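Alpha-L-rhamnosidase (Aspergillus terreus, PDB 6GSZ) probably hydrolyses terminal non-reducing alpha-L-rhamnose residues in alpha-L-rhamnosides. Local coordinates at residues Thr255-Ser260 with Glu267-Arg272; Ala652-Thr657 with Ala678-Asn683; Gly658-Leu663 with Gly703-Lys708. All coordinates share one frame; numbering follows the deposited sequence.

How the contacts relate
Contacts 2 and 3 are neighbours, their centres 9 Å apart, and both use helix 656-664: its start meets helix 671-687 in contact 2, and its later turns meet helix 699-708 in contact 3. L659 joins the two, its CD2 lying 3.6 Å from E654 OE2. Both belong to the six-hairpin glycosidase region, which also supplies the pocket holding beta-D-glucopyranose, but neither contributes a residue to that pocket. Contact 1 is a beta hairpin of the N-terminal part, on the opposite side of the chain's centre, 58 Å from contact 2 and 54 Å from contact 3 between centres. It carries a calcium ion, whereas contact 2 carries an N-linked sugar.

Contact 1. Residues Thr255-Ser260 with Glu267-Arg272; sequences TGPIIS and EEYDSR. With CA (calcium ion), chain O; ACT (acetate ion), chain B.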
loop_
_atom_site.group_PDB
_atom_site.type_symbol
_atom_site.label_atom_id
_atom_site.label_comp_id
_atom_site.label_asym_id
_atom_site.label_seq_id
_atom_site.Cartn_x
_atom_site.Cartn_y
_atom_site.Cartn_z
ATOM N N THR A 255 22.316 -18.604 18.207
ATOM C CA THR A 255 21.086 -18.091 18.690
ATOM C C THR A 255 21.347 -16.938 19.654
ATOM O O THR A 255 22.467 -16.744 20.141
ATOM C CB THR A 255 20.256 -19.174 19.378
ATOM O OG1 THR A 255 21.040 -19.682 20.466
ATOM C CG2 THR A 255 19.834 -20.246 18.405
ATOM N N GLY A 256 20.285 -16.179 19.932
ATOM C CA GLY A 256 20.366 -15.068 20.838
ATOM C C GLY A 256 19.102 -14.936 21.677
ATOM O O GLY A 256 18.399 -15.919 21.898
ATOM N N PRO A 257 18.776 -13.720 22.161
ATOM C CA PRO A 257 17.640 -13.579 23.055
ATOM C C PRO A 257 16.274 -13.858 22.426
ATOM O O PRO A 257 15.304 -14.126 23.160
ATOM C CB PRO A 257 17.745 -12.132 23.554
ATOM C CG PRO A 257 18.478 -11.409 22.406
ATOM C CD PRO A 257 19.464 -12.451 21.902
ATOM N N ILE A 258 16.164 -13.713 21.097
ATOM C CA ILE A 258 14.861 -14.036 20.514
ATOM C C ILE A 258 14.723 -15.556 20.480
ATOM O O ILE A 258 15.460 -16.227 19.759
ATOM C CB ILE A 258 14.637 -13.391 19.130
ATOM C CG1 ILE A 258 14.941 -11.889 19.088
ATOM C CG2 ILE A 258 13.206 -13.680 18.683
ATOM C CD1 ILE A 258 15.073 -11.325 17.692
ATOM N N ILE A 259 13.703 -16.061 21.200
ATOM C CA ILE A 259 13.399 -17.481 21.209
ATOM C C ILE A 259 12.580 -17.865 19.979
ATOM O O ILE A 259 12.824 -18.891 19.336
ATOM C CB ILE A 259 12.661 -17.873 22.507
ATOM C CG1 ILE A 259 13.445 -17.441 23.746
ATOM C CG2 ILE A 259 12.368 -19.358 22.527
ATOM C CD1 ILE A 259 14.870 -17.953 23.804
ATOM N N SER A 260 11.565 -17.030 19.679
ATOM C CA SER A 260 10.746 -17.220 18.498
ATOM C C SER A 260 10.234 -15.849 18.075
ATOM O O SER A 260 10.037 -14.993 18.915
ATOM C CB SER A 260 9.609 -18.191 18.715
ATOM O OG SER A 260 8.770 -17.727 19.736
ATOM N N GLU A 267 6.232 -12.782 19.218
ATOM C CA GLU A 267 7.651 -12.915 19.565
ATOM C C GLU A 267 7.803 -13.260 21.054
ATOM O O GLU A 267 7.196 -12.594 21.916
ATOM C CB GLU A 267 8.417 -11.620 19.292
ATOM C CG GLU A 267 9.861 -11.697 19.745
ATOM C CD GLU A 267 10.786 -10.641 19.165
ATOM O OE1 GLU A 267 10.706 -10.421 17.910
ATOM O OE2 GLU A 267 11.486 -9.967 19.979
ATOM N N GLU A 268 8.652 -14.270 21.331
ATOM C CA GLU A 268 9.132 -14.620 22.685
ATOM C C GLU A 268 10.607 -14.190 22.745
ATOM O O GLU A 268 11.424 -14.662 21.943
ATOM C CB GLU A 268 8.960 -16.099 22.973
ATOM C CG GLU A 268 9.549 -16.487 24.311
ATOM C CD GLU A 268 9.386 -17.936 24.733
ATOM O OE1 GLU A 268 8.638 -18.694 24.112
ATOM O OE2 GLU A 268 10.021 -18.300 25.747
ATOM N N TYR A 269 10.895 -13.266 23.666
ATOM C CA TYR A 269 12.231 -12.700 23.837
ATOM C C TYR A 269 12.668 -12.952 25.277
ATOM O O TYR A 269 11.981 -12.520 26.198
ATOM C CB TYR A 269 12.167 -11.204 23.532
ATOM C CG TYR A 269 13.481 -10.483 23.515
ATOM C CD1 TYR A 269 14.036 -9.968 24.679
ATOM C CD2 TYR A 269 14.175 -10.282 22.337
ATOM C CE1 TYR A 269 15.236 -9.265 24.662
ATOM C CE2 TYR A 269 15.367 -9.585 22.305
ATOM C CZ TYR A 269 15.916 -9.074 23.472
ATOM O OH TYR A 269 17.107 -8.416 23.425
ATOM N N ASP A 270 13.860 -13.519 25.427
ATOM C CA ASP A 270 14.447 -13.781 26.765
ATOM C C ASP A 270 15.676 -12.896 26.904
ATOM O O ASP A 270 16.745 -13.251 26.400
ATOM C CB ASP A 270 14.750 -15.255 26.996
ATOM C CG ASP A 270 15.221 -15.555 28.406
ATOM O OD1 ASP A 270 15.499 -14.577 29.170
ATOM O OD2 ASP A 270 15.296 -16.784 28.717
ATOM N N SER A 271 15.529 -11.763 27.598
ATOM C CA SER A 271 16.615 -10.784 27.660
ATOM C C SER A 271 17.832 -11.312 28.449
ATOM O O SER A 271 18.926 -10.759 28.343
ATOM C CB SER A 271 16.136 -9.463 28.252
ATOM O OG SER A 271 15.813 -9.580 29.635
ATOM N N ARG A 272 17.650 -12.396 29.207
ATOM C CA ARG A 272 18.743 -13.017 29.913
ATOM C C ARG A 272 19.778 -13.595 28.941
ATOM O O ARG A 272 20.935 -13.848 29.328
ATOM C CB ARG A 272 18.249 -14.113 30.866
ATOM C CG ARG A 272 17.355 -13.588 31.975
ATOM C CD ARG A 272 16.704 -14.702 32.746
ATOM N NE ARG A 272 15.832 -15.525 31.914
ATOM C CZ ARG A 272 15.159 -16.589 32.311
ATOM N NH1 ARG A 272 15.275 -17.020 33.568
ATOM N NH2 ARG A 272 14.440 -17.259 31.427
HETATM CA CA CA O . 8.639 -20.165 25.992
HETATM C C ACT B . 22.957 -22.228 19.427
HETATM O O ACT B . 23.543 -21.297 18.722
HETATM O OXT ACT B . 22.320 -22.033 20.520
HETATM C CH3 ACT B . 22.771 -23.596 18.971
HETATM O O HOH W 1 8.421 -19.631 21.644
HETATM O O HOH W 2 7.956 -21.889 27.524
HETATM O O HOH W 3 10.520 -21.293 25.303
#
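P257 lies over one face of the Y269 ring, the two side chains running the same way. Its CB sits 3.9 Å from the Y269 ring centroid and 23° off the ring normal, a CH-pi contact displaced toward the rim. I258 approaches the same ring at its edge, its CG1 3.7 Å from Y269 CD2. I258 and Y269 are a non-hydrogen-bonded pair with side chains on the same face; chi1 of -174° (CG anti to the backbone N) only sets how the ring lies there, alongside P257. The hydroxyl bonds to E274.

S260 and E268 occupy the other face. E268 is fully extended and crosses I259 at a slant, I259 CB resting 3.9 Å from E268 CG. Its carboxylate grips a calcium ion with both oxygens, OE1 at 2.4 Å and OE2 at 2.3 Å from the metal, and two waters also coordinate the ion. A third water donates to both E268 OE1 and S260 OG, tying the serine to the metal ligand.

The backbone shows why I258 and S260, two residues apart, lie on different faces: the register slips by one. D270 N bonds to P257 O at 2.8 Å, but E268 O accepts twice, from I259 N at 2.8 Å and S260 N at 3.3 Å, the second lying in the carbonyl plane. Two residues thus face one: a classic beta bulge.

The hairpin joins strand 258-262 to strand 266-270, which pairs in parallel with strand 376-380. The E267 carboxylate bonds to S261 OG and W389 NE1, and the W389 ring also meets that of Y269.

Contact 2. Residues Ala652-Thr657 with Ala678-Asn683; sequences ANETQT and AKRLVN. With NAG (2-acetamido-2-deoxy-beta-D-glucopyranose), chain E.
E654 OE2 is gripped by two donors: R680 NH2, 2.9 Å away, and the backbone N of M651. The other carboxylate oxygen, E654 OE1, takes R680 NE at 2.8 Å in a nearly straight bond (166°). The arginine therefore holds the glutamate side-on in a bidentate salt bridge, each oxygen met on its syn side but out of the carboxylate plane, NE at OE1 more so than NH2 at OE2. The carboxylate and guanidinium planes are 39° apart. A bend at chi2 (-89°) turns the E654 carboxylate across the arginine chain, which itself bends at chi3 to bring NE round. R680 NH2 also bonds to G649 O, tying together two points of the loop.

Next to the ion pair the contact is apolar: L681 CD1 rests on the backbone of Q656, 3.8 Å from its CA. The amide of Q656 turns elsewhere, to the backbone of G693 and K691.

E654 is the centre of an inverse gamma turn and the middle residue of an N-X-T sequon. N653 ND2 is bonded to C1 of an N-acetylglucosamine, and T655 serves as N-cap, its hydroxyl meeting G658 N. The loop thus presents its glycan beside the start of helix 656-664, while N653 and T657 touch helix 598-619. L681 of helix 671-687 also reaches L659 and L663 of helix 656-664 and L706 of helix 699-708.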
loop_
_atom_site.group_PDB
_atom_site.type_symbol
_atom_site.label_atom_id
_atom_site.label_comp_id
_atom_site.label_asym_id
_atom_site.label_seq_id
_atom_site.Cartn_x
_atom_site.Cartn_y
_atom_site.Cartn_z
ATOM N N ALA A 652 -32.048 -8.873 -14.307
ATOM C CA ALA A 652 -32.422 -10.178 -13.764
ATOM C C ALA A 652 -32.536 -10.105 -12.228
ATOM O O ALA A 652 -33.444 -10.705 -11.638
ATOM C CB ALA A 652 -31.423 -11.228 -14.196
ATOM N N ASN A 653 -31.633 -9.353 -11.600
ATOM C CA ASN A 653 -31.705 -9.036 -10.160
ATOM C C ASN A 653 -31.719 -7.516 -9.981
ATOM O O ASN A 653 -30.729 -6.839 -10.248
ATOM C CB ASN A 653 -30.536 -9.656 -9.379
ATOM C CG ASN A 653 -30.301 -11.101 -9.728
ATOM O OD1 ASN A 653 -29.201 -11.448 -10.101
ATOM N ND2 ASN A 653 -31.339 -11.934 -9.621
ATOM N N GLU A 654 -32.847 -6.992 -9.498
ATOM C CA GLU A 654 -33.004 -5.561 -9.244
ATOM C C GLU A 654 -32.534 -5.235 -7.818
ATOM O O GLU A 654 -33.303 -5.023 -6.904
ATOM C CB GLU A 654 -34.457 -5.153 -9.481
ATOM C CG GLU A 654 -34.869 -5.119 -10.947
ATOM C CD GLU A 654 -34.639 -3.779 -11.647
ATOM O OE1 GLU A 654 -35.025 -2.767 -11.065
ATOM O OE2 GLU A 654 -34.003 -3.774 -12.761
ATOM N N THR A 655 -31.212 -5.239 -7.676
ATOM C CA THR A 655 -30.482 -5.019 -6.447
ATOM C C THR A 655 -29.527 -3.848 -6.652
ATOM O O THR A 655 -29.317 -3.383 -7.781
ATOM C CB THR A 655 -29.669 -6.259 -6.084
ATOM O OG1 THR A 655 -28.729 -6.527 -7.140
ATOM C CG2 THR A 655 -30.556 -7.467 -5.855
ATOM N N GLN A 656 -28.986 -3.327 -5.560
ATOM C CA GLN A 656 -28.066 -2.225 -5.666
ATOM C C GLN A 656 -26.919 -2.591 -6.611
ATOM O O GLN A 656 -26.568 -1.797 -7.484
ATOM C CB GLN A 656 -27.600 -1.763 -4.295
ATOM C CG GLN A 656 -28.701 -1.094 -3.496
ATOM C CD GLN A 656 -28.212 -0.525 -2.189
ATOM O OE1 GLN A 656 -27.036 -0.165 -2.042
ATOM N NE2 GLN A 656 -29.127 -0.470 -1.221
ATOM N N THR A 657 -26.283 -3.755 -6.401
ATOM C CA THR A 657 -25.175 -4.141 -7.287
ATOM C C THR A 657 -25.666 -4.481 -8.707
ATOM O O THR A 657 -25.004 -4.127 -9.703
ATOM C CB THR A 657 -24.386 -5.304 -6.684
ATOM O OG1 THR A 657 -23.798 -4.809 -5.484
ATOM C CG2 THR A 657 -23.326 -5.849 -7.607
ATOM N N ALA A 678 -31.470 3.943 -13.476
ATOM C CA ALA A 678 -30.930 4.856 -12.411
ATOM C C ALA A 678 -32.044 5.266 -11.447
ATOM O O ALA A 678 -31.862 5.295 -10.231
ATOM C CB ALA A 678 -30.204 6.049 -12.976
ATOM N N LYS A 679 -33.210 5.637 -11.984
ATOM C CA LYS A 679 -34.324 6.004 -11.092
ATOM C C LYS A 679 -34.795 4.792 -10.258
ATOM O O LYS A 679 -35.171 4.966 -9.074
ATOM C CB LYS A 679 -35.449 6.642 -11.906
ATOM C CG LYS A 679 -35.115 7.983 -12.539
ATOM C CD LYS A 679 -34.868 9.051 -11.521
ATOM C CE LYS A 679 -34.702 10.431 -12.116
ATOM N NZ LYS A 679 -34.366 11.386 -11.026
ATOM N N ARG A 680 -34.792 3.587 -10.836
ATOM C CA ARG A 680 -35.157 2.406 -10.059
ATOM C C ARG A 680 -34.125 2.114 -8.969
ATOM O O ARG A 680 -34.515 1.709 -7.868
ATOM C CB ARG A 680 -35.305 1.164 -10.941
ATOM C CG ARG A 680 -36.467 1.261 -11.906
ATOM C CD ARG A 680 -36.918 -0.084 -12.432
ATOM N NE ARG A 680 -35.857 -0.876 -13.014
ATOM C CZ ARG A 680 -35.318 -0.729 -14.207
ATOM N NH1 ARG A 680 -35.807 0.185 -15.046
ATOM N NH2 ARG A 680 -34.268 -1.475 -14.541
ATOM N N LEU A 681 -32.841 2.367 -9.262
ATOM C CA LEU A 681 -31.786 2.195 -8.249
ATOM C C LEU A 681 -32.063 3.111 -7.046
ATOM O O LEU A 681 -32.016 2.693 -5.858
ATOM C CB LEU A 681 -30.400 2.440 -8.871
ATOM C CG LEU A 681 -29.241 2.406 -7.869
ATOM C CD1 LEU A 681 -29.164 1.095 -7.053
ATOM C CD2 LEU A 681 -27.906 2.630 -8.614
ATOM N N VAL A 682 -32.362 4.378 -7.332
ATOM C CA VAL A 682 -32.634 5.367 -6.265
ATOM C C VAL A 682 -33.858 4.914 -5.450
ATOM O O VAL A 682 -33.849 5.053 -4.218
ATOM C CB VAL A 682 -32.839 6.778 -6.838
ATOM C CG1 VAL A 682 -33.388 7.738 -5.787
ATOM C CG2 VAL A 682 -31.552 7.317 -7.434
ATOM N N ASN A 683 -34.884 4.383 -6.126
ATOM C CA ASN A 683 -36.094 3.923 -5.457
ATOM C C ASN A 683 -35.784 2.747 -4.521
ATOM O O ASN A 683 -36.284 2.761 -3.381
ATOM C CB ASN A 683 -37.184 3.550 -6.463
ATOM C CG ASN A 683 -38.489 3.198 -5.786
ATOM O OD1 ASN A 683 -39.060 4.030 -5.089
ATOM N ND2 ASN A 683 -38.942 1.970 -5.951
HETATM C C1 NAG E . -31.220 -13.333 -9.973
HETATM C C2 NAG E . -31.991 -14.230 -9.046
HETATM C C3 NAG E . -31.947 -15.686 -9.523
HETATM C C4 NAG E . -32.271 -15.862 -11.004
HETATM C C5 NAG E . -31.365 -14.912 -11.816
HETATM C C6 NAG E . -31.544 -14.997 -13.334
HETATM C C7 NAG E . -30.087 -14.439 -7.434
HETATM C C8 NAG E . -29.681 -14.286 -6.018
HETATM N N2 NAG E . -31.389 -14.099 -7.723
HETATM O O3 NAG E . -32.829 -16.406 -8.709
HETATM O O4 NAG E . -31.821 -17.161 -11.385
HETATM O O5 NAG E . -31.573 -13.586 -11.344
HETATM O O6 NAG E . -32.909 -14.716 -13.653
HETATM O O7 NAG E . -29.221 -14.862 -8.222
#

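Contact 3. Residues Gly658-Leu663 with Gly703-Lys708; sequences GLALPL and GHTLSK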
loop_
_atom_site.group_PDB
_atom_site.type_symbol
_atom_site.label_atom_id
_atom_site.label_comp_id
_atom_site.label_asym_id
_atom_site.label_seq_id
_atom_site.Cartn_x
_atom_site.Cartn_y
_atom_site.Cartn_z
ATOM N N GLY A 658 -26.788 -5.193 -8.801
ATOM C CA GLY A 658 -27.311 -5.614 -10.088
ATOM C C GLY A 658 -27.669 -4.464 -11.033
ATOM O O GLY A 658 -27.512 -4.621 -12.258
ATOM N N LEU A 659 -28.073 -3.328 -10.454
ATOM C CA LEU A 659 -28.307 -2.119 -11.223
ATOM C C LEU A 659 -27.018 -1.300 -11.365
ATOM O O LEU A 659 -26.757 -0.722 -12.403
ATOM C CB LEU A 659 -29.403 -1.304 -10.547
ATOM C CG LEU A 659 -30.806 -1.854 -10.773
ATOM C CD1 LEU A 659 -31.712 -1.419 -9.652
ATOM C CD2 LEU A 659 -31.344 -1.436 -12.126
ATOM N N ALA A 660 -26.242 -1.146 -10.288
ATOM C CA ALA A 660 -25.101 -0.212 -10.329
ATOM C C ALA A 660 -24.085 -0.642 -11.398
ATOM O O ALA A 660 -23.512 0.182 -12.118
ATOM C CB ALA A 660 -24.442 -0.097 -8.985
ATOM N N LEU A 661 -23.810 -1.946 -11.501
ATOM C CA LEU A 661 -22.776 -2.379 -12.466
ATOM C C LEU A 661 -23.124 -2.045 -13.915
ATOM O O LEU A 661 -22.279 -1.428 -14.595
ATOM C CB LEU A 661 -22.422 -3.852 -12.268
ATOM C CG LEU A 661 -21.880 -4.233 -10.902
ATOM C CD1 LEU A 661 -21.542 -5.711 -10.852
ATOM C CD2 LEU A 661 -20.660 -3.392 -10.540
ATOM N N PRO A 662 -24.296 -2.455 -14.457
ATOM C CA PRO A 662 -24.584 -2.065 -15.833
ATOM C C PRO A 662 -24.743 -0.544 -16.033
ATOM O O PRO A 662 -24.463 -0.070 -17.108
ATOM C CB PRO A 662 -25.854 -2.859 -16.152
ATOM C CG PRO A 662 -26.507 -3.043 -14.802
ATOM C CD PRO A 662 -25.350 -3.313 -13.873
ATOM N N LEU A 663 -25.122 0.200 -14.993
ATOM C CA LEU A 663 -25.152 1.643 -15.087
ATOM C C LEU A 663 -23.737 2.210 -15.209
ATOM O O LEU A 663 -23.454 3.024 -16.089
ATOM C CB LEU A 663 -25.882 2.238 -13.885
ATOM C CG LEU A 663 -27.405 2.056 -13.909
ATOM C CD1 LEU A 663 -28.005 2.444 -12.562
ATOM C CD2 LEU A 663 -28.025 2.868 -15.032
ATOM N N GLY A 703 -21.387 5.155 -5.198
ATOM C CA GLY A 703 -21.509 6.598 -5.168
ATOM C C GLY A 703 -21.232 7.207 -6.525
ATOM O O GLY A 703 -21.925 8.143 -6.952
ATOM N N HIS A 704 -20.215 6.709 -7.220
ATOM C CA HIS A 704 -19.849 7.234 -8.524
ATOM C C HIS A 704 -20.954 6.969 -9.534
ATOM O O HIS A 704 -21.180 7.797 -10.436
ATOM C CB HIS A 704 -18.526 6.669 -9.017
ATOM C CG HIS A 704 -17.408 7.069 -8.131
ATOM N ND1 HIS A 704 -17.048 8.386 -7.963
ATOM C CD2 HIS A 704 -16.612 6.341 -7.316
ATOM C CE1 HIS A 704 -16.042 8.452 -7.098
ATOM N NE2 HIS A 704 -15.772 7.210 -6.674
ATOM N N THR A 705 -21.657 5.850 -9.392
ATOM C CA THR A 705 -22.722 5.494 -10.292
ATOM C C THR A 705 -23.877 6.478 -10.090
ATOM O O THR A 705 -24.472 7.009 -11.060
ATOM C CB THR A 705 -23.204 4.055 -10.078
ATOM O OG1 THR A 705 -22.125 3.142 -10.321
ATOM C CG2 THR A 705 -24.372 3.710 -10.975
ATOM N N LEU A 706 -24.246 6.730 -8.826
ATOM C CA LEU A 706 -25.358 7.614 -8.543
ATOM C C LEU A 706 -25.022 9.023 -9.024
ATOM O O LEU A 706 -25.862 9.694 -9.663
ATOM C CB LEU A 706 -25.704 7.572 -7.046
ATOM C CG LEU A 706 -26.395 6.289 -6.601
ATOM C CD1 LEU A 706 -26.298 6.145 -5.095
ATOM C CD2 LEU A 706 -27.845 6.276 -7.051
ATOM N N SER A 707 -23.816 9.504 -8.778
ATOM C CA SER A 707 -23.417 10.844 -9.226
ATOM C C SER A 707 -23.390 10.930 -10.758
ATOM O O SER A 707 -23.767 11.958 -11.321
ATOM C CB SER A 707 -22.078 11.232 -8.636
ATOM O OG SER A 707 -22.188 11.362 -7.225
ATOM N N LYS A 708 -22.993 9.872 -11.461
ATOM C CA LYS A 708 -22.945 9.829 -12.926
ATOM C C LYS A 708 -24.334 10.156 -13.496
ATOM O O LYS A 708 -24.426 10.801 -14.559
ATOM C CB LYS A 708 -22.495 8.436 -13.382
ATOM C CG LYS A 708 -22.530 8.166 -14.882
ATOM C CD LYS A 708 -21.962 6.804 -15.213
ATOM C CE LYS A 708 -21.977 6.485 -16.695
ATOM N NZ LYS A 708 -21.109 5.323 -16.990
#
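The methyl of T705 rests against L663: T705 CG2 lies 3.6 Å from L663 CB, and the two side chains cross at about a right angle. The threonine's first torsion (chi1 -61°) sets both branches. CG2 stands anti to the backbone N and reaches the other helix, while OG1 turns back beside that N and donates to L701 O one turn earlier in its own helix. OG1 comes within 3.7 Å of A660 O, but its hydrogen bond is the one to L701. A660 and T705 mark the nearest backbone approach of the two segments, their CA atoms 6.2 Å apart, which the small A660 side chain probably helps to allow.

L663 continues past the threonine, its CD1 4.2 Å from T705 CG2, and on to F668. The helix that bears it is kinked where P662, having no backbone N-H, gives no bond to the turn before. The segment axes are 9.5 Å apart and cross at 64°.

K708 reaches across to the other helix with its chain stretched throughout, every torsion near 180°. This carries NZ to L663 O at 3.4 Å, a weak hydrogen bond. Its stronger partner is D666, with which it forms a salt bridge, and Y664 adds a cation-pi contact.

A buried apolar crossing thus gives way to a charged, solvent-exposed end at K708. There a positive ammonium group meets a carbonyl at the C-terminal end of helix 656-664, probably a favourable pairing with the helix dipole, and probably offsets part of the negative charge of D666, a residue of a calcium site.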